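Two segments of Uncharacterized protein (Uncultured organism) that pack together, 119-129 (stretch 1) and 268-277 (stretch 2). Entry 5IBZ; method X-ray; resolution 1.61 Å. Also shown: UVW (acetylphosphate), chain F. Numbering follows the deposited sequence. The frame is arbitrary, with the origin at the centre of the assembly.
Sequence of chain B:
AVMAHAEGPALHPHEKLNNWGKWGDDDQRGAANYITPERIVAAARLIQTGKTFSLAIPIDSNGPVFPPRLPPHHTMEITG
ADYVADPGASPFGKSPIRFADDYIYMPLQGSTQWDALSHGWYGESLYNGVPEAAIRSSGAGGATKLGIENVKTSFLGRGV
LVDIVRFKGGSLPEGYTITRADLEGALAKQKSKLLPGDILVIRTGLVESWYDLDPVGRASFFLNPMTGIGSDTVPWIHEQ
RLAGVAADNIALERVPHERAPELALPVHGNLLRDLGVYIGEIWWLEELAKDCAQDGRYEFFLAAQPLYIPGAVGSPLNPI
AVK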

# COMPACT_ATOMS: atom_id res chain seq x y z
N HIS B 119 14.79 10.38 -12.29
CA HIS B 119 15.20 9.56 -11.15
C HIS B 119 16.51 10.01 -10.49
O HIS B 119 16.71 9.77 -9.30
CB HIS B 119 15.34 8.08 -11.56
CG HIS B 119 15.91 7.20 -10.50
ND1 HIS B 119 15.32 7.04 -9.26
CD2 HIS B 119 17.01 6.41 -10.48
CE1 HIS B 119 16.04 6.20 -8.53
NE2 HIS B 119 17.07 5.81 -9.25
N GLY B 120 17.43 10.62 -11.25
CA GLY B 120 18.75 10.92 -10.72
C GLY B 120 19.44 12.05 -11.45
O GLY B 120 19.25 12.24 -12.65
N TRP B 121 20.26 12.79 -10.72
CA TRP B 121 20.97 13.93 -11.26
C TRP B 121 22.03 14.34 -10.25
O TRP B 121 22.27 13.63 -9.29
CB TRP B 121 20.01 15.09 -11.55
CG TRP B 121 19.35 15.70 -10.33
CD1 TRP B 121 19.72 16.87 -9.69
CD2 TRP B 121 18.20 15.21 -9.63
NE1 TRP B 121 18.88 17.11 -8.64
CE2 TRP B 121 17.93 16.12 -8.58
CE3 TRP B 121 17.36 14.11 -9.80
CZ2 TRP B 121 16.88 15.93 -7.68
CZ3 TRP B 121 16.31 13.93 -8.92
CH2 TRP B 121 16.08 14.83 -7.87
N TYR B 122 22.70 15.46 -10.49
CA TYR B 122 23.58 16.03 -9.50
C TYR B 122 23.41 17.53 -9.59
O TYR B 122 22.90 18.06 -10.58
CB TYR B 122 25.05 15.61 -9.71
CG TYR B 122 25.63 15.90 -11.07
CD1 TYR B 122 26.16 17.16 -11.36
CD2 TYR B 122 25.67 14.92 -12.05
CE1 TYR B 122 26.69 17.43 -12.61
CE2 TYR B 122 26.19 15.20 -13.30
CZ TYR B 122 26.71 16.45 -13.57
OH TYR B 122 27.25 16.74 -14.79
N GLY B 123 23.79 18.24 -8.53
CA GLY B 123 23.51 19.67 -8.50
C GLY B 123 22.02 19.98 -8.54
O GLY B 123 21.21 19.18 -8.10
N GLU B 124 21.66 21.16 -9.03
CA GLU B 124 20.28 21.62 -8.93
C GLU B 124 19.49 21.42 -10.21
O GLU B 124 18.32 21.81 -10.28
CB GLU B 124 20.24 23.08 -8.51
CG GLU B 124 20.78 23.28 -7.10
CD GLU B 124 20.75 24.72 -6.64
OE1 GLU B 124 20.35 25.60 -7.43
OE2 GLU B 124 21.14 24.98 -5.47
N SER B 125 20.11 20.82 -11.22
CA SER B 125 19.47 20.63 -12.51
C SER B 125 19.53 19.19 -12.97
O SER B 125 20.51 18.49 -12.75
CB SER B 125 20.13 21.51 -13.59
OG SER B 125 20.06 22.89 -13.27
N LEU B 126 18.45 18.79 -13.64
CA LEU B 126 18.34 17.48 -14.27
C LEU B 126 18.65 17.60 -15.76
O LEU B 126 19.02 18.68 -16.25
CB LEU B 126 16.94 16.91 -14.04
CG LEU B 126 16.61 16.39 -12.64
CD1 LEU B 126 16.26 17.51 -11.67
CD2 LEU B 126 15.47 15.42 -12.75
N TYR B 127 18.51 16.49 -16.49
CA TYR B 127 18.69 16.50 -17.94
C TYR B 127 18.06 17.73 -18.62
O TYR B 127 16.95 18.14 -18.30
CB TYR B 127 18.12 15.20 -18.56
CG TYR B 127 17.96 15.34 -20.06
CD1 TYR B 127 19.08 15.40 -20.89
CD2 TYR B 127 16.72 15.48 -20.64
CE1 TYR B 127 18.94 15.60 -22.26
CE2 TYR B 127 16.58 15.67 -22.00
CZ TYR B 127 17.68 15.74 -22.80
OH TYR B 127 17.52 15.96 -24.14
N ASN B 128 18.81 18.33 -19.53
CA ASN B 128 18.37 19.46 -20.35
C ASN B 128 18.00 20.70 -19.56
O ASN B 128 17.26 21.57 -20.03
CB ASN B 128 17.18 19.07 -21.24
CG ASN B 128 17.27 19.68 -22.63
OD1 ASN B 128 18.31 20.19 -23.03
ND2 ASN B 128 16.16 19.64 -23.35
N GLY B 129 18.54 20.80 -18.36
CA GLY B 129 18.38 22.00 -17.57
C GLY B 129 17.10 22.07 -16.75
O GLY B 129 16.76 23.13 -16.19
N HIS B 268 25.58 7.13 -12.82
CA HIS B 268 24.18 7.53 -12.71
C HIS B 268 23.99 8.98 -13.14
O HIS B 268 23.11 9.31 -13.93
CB HIS B 268 23.69 7.41 -11.27
CG HIS B 268 23.21 6.04 -10.92
ND1 HIS B 268 24.07 5.01 -10.63
CD2 HIS B 268 21.96 5.54 -10.82
CE1 HIS B 268 23.37 3.93 -10.36
NE2 HIS B 268 22.08 4.22 -10.47
N GLY B 269 24.83 9.84 -12.60
CA GLY B 269 24.75 11.26 -12.89
C GLY B 269 25.01 11.55 -14.35
O GLY B 269 24.26 12.30 -14.99
N ASN B 270 26.08 10.97 -14.89
CA ASN B 270 26.43 11.24 -16.27
C ASN B 270 25.37 10.68 -17.23
O ASN B 270 25.00 11.34 -18.18
CB ASN B 270 27.80 10.65 -16.63
CG ASN B 270 28.97 11.39 -15.97
OD1 ASN B 270 30.01 10.79 -15.70
ND2 ASN B 270 28.82 12.68 -15.75
N LEU B 271 24.89 9.45 -16.99
CA LEU B 271 23.91 8.91 -17.91
C LEU B 271 22.58 9.64 -17.85
O LEU B 271 22.05 10.09 -18.87
CB LEU B 271 23.67 7.43 -17.66
CG LEU B 271 24.85 6.51 -18.01
CD1 LEU B 271 24.42 5.05 -17.81
CD2 LEU B 271 25.40 6.72 -19.40
N LEU B 272 22.02 9.78 -16.65
CA LEU B 272 20.68 10.36 -16.54
C LEU B 272 20.64 11.86 -16.83
O LEU B 272 19.87 12.31 -17.67
CB LEU B 272 20.11 10.10 -15.15
CG LEU B 272 19.88 8.60 -14.88
CD1 LEU B 272 19.55 8.40 -13.42
CD2 LEU B 272 18.81 7.97 -15.75
N ARG B 273 21.49 12.62 -16.14
CA ARG B 273 21.51 14.06 -16.31
C ARG B 273 22.23 14.54 -17.57
O ARG B 273 21.69 15.35 -18.31
CB ARG B 273 22.15 14.74 -15.10
CG ARG B 273 22.31 16.23 -15.26
CD ARG B 273 23.15 16.77 -14.16
NE ARG B 273 23.17 18.22 -14.11
CZ ARG B 273 24.07 19.00 -14.67
NH1 ARG B 273 25.04 18.49 -15.43
NH2 ARG B 273 24.00 20.32 -14.51
N ASP B 274 23.45 14.08 -17.80
CA ASP B 274 24.24 14.67 -18.87
C ASP B 274 23.81 14.12 -20.24
O ASP B 274 23.66 14.91 -21.19
CB ASP B 274 25.73 14.43 -18.61
CG ASP B 274 26.24 15.11 -17.35
OD1 ASP B 274 25.70 16.18 -17.01
OD2 ASP B 274 27.17 14.59 -16.71
N LEU B 275 23.65 12.81 -20.38
CA LEU B 275 23.31 12.20 -21.67
C LEU B 275 21.81 11.99 -21.93
O LEU B 275 21.38 11.84 -23.08
CB LEU B 275 24.01 10.85 -21.83
CG LEU B 275 25.54 10.83 -21.72
CD1 LEU B 275 26.06 9.45 -22.10
CD2 LEU B 275 26.18 11.90 -22.56
N GLY B 276 21.01 11.95 -20.86
CA GLY B 276 19.61 11.62 -21.00
C GLY B 276 19.41 10.17 -21.45
O GLY B 276 18.46 9.84 -22.16
N VAL B 277 20.31 9.30 -21.01
CA VAL B 277 20.25 7.86 -21.30
C VAL B 277 19.59 7.12 -20.13
O VAL B 277 19.96 7.33 -18.99
CB VAL B 277 21.67 7.33 -21.59
CG1 VAL B 277 21.71 5.80 -21.62
CG2 VAL B 277 22.19 7.90 -22.92
C1 UVW F . 20.56 3.00 -5.78
O1 UVW F . 19.51 3.12 -5.26
C1M UVW F . 21.84 2.99 -4.95
O2 UVW F . 20.67 2.86 -7.17
P UVW F . 19.38 3.00 -8.19
O1P UVW F . 18.56 4.23 -7.86
O2P UVW F . 19.98 3.11 -9.58
O3P UVW F . 18.49 1.79 -8.13
O HOH W 1 23.06 20.63 -11.83

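Stretch 1 runs as a short strand and then a loop across the helix of stretch 2. The strand and helix axes cross at nearly a right angle, 6.7 Å apart at closest approach. Together the two stretches bury 579 Å², and Arg273, Tyr122 and Tyr127 contribute most of it.

Arg273 gives the largest share, 135 Å². Its chi1, chi2 and chi3 are all t, so the chain is extended and reaches along stretch 1. Its CB lies 4.2 Å from Trp121 CB, so the start of the side chain packs on the strand. Farther out, Arg273 NE donates a hydrogen bond to Ser125 O, 3.0 Å away. A weak hydrogen bond, 2.9 Å, joins Arg273 NH2 to a water. The same water donates to Tyr122 O at 2.9 Å and accepts from Ser125 N at 3.0 Å. The long arginine thus meets the loop backbone both directly and through water.

Tyr122 covers 99 Å². Arg273 CD sits over the ring face, 3.6 Å from the Tyr122 centroid, as a CH-pi contact. Arg273 CZ is 4.2 Å from that centroid and off-centre, in a cation-pi contact. Tyr122 OH reaches the carboxylate of Asp274, 2.8 Å from OD1 and 2.9 Å from OD2. The hydroxyl has one proton to give; either bond would be weak, and the choice of oxygen is left open. Asp274 is held from its own helix as well. Arg273 NH1 forms a salt bridge to Asp274 OD1 at 2.9 Å, and Asn270 ND2 donates to Asp274 OD2 at 2.7 Å.

Tyr127 covers 71 Å² near the end of the helix. Its backbone comes close to the helix, with Tyr127 CA 3.2 Å from Arg273 O in a CA-H...O contact. Tyr127 CB is 3.5 Å from Leu272 O, and Tyr127 CD1 is 3.8 Å from Gly276 CA. The side chain is thus long enough to span from the Leu272 carbonyl to Gly276, and its OH is hydrogen-bonded elsewhere in the structure.

Three glycines leave room for side chains of the other stretch. A CB on Gly120 would clash with Leu272 CD1, and one on Gly269 would clash with Tyr122 CD2. A CB on Gly276 would be tight against Tyr127 CD1, and its positive phi also favours glycine. Leu272 points toward the strand and fills the space beside Gly120, its CB 3.4 Å from Gly120 O. Gly120 N is buried without a partner.

Acetylphosphate adds a link between the stretches. His119 NE2 donates to its O1P at 2.6 Å, and His268 NE2 to its O2P at 2.5 Å.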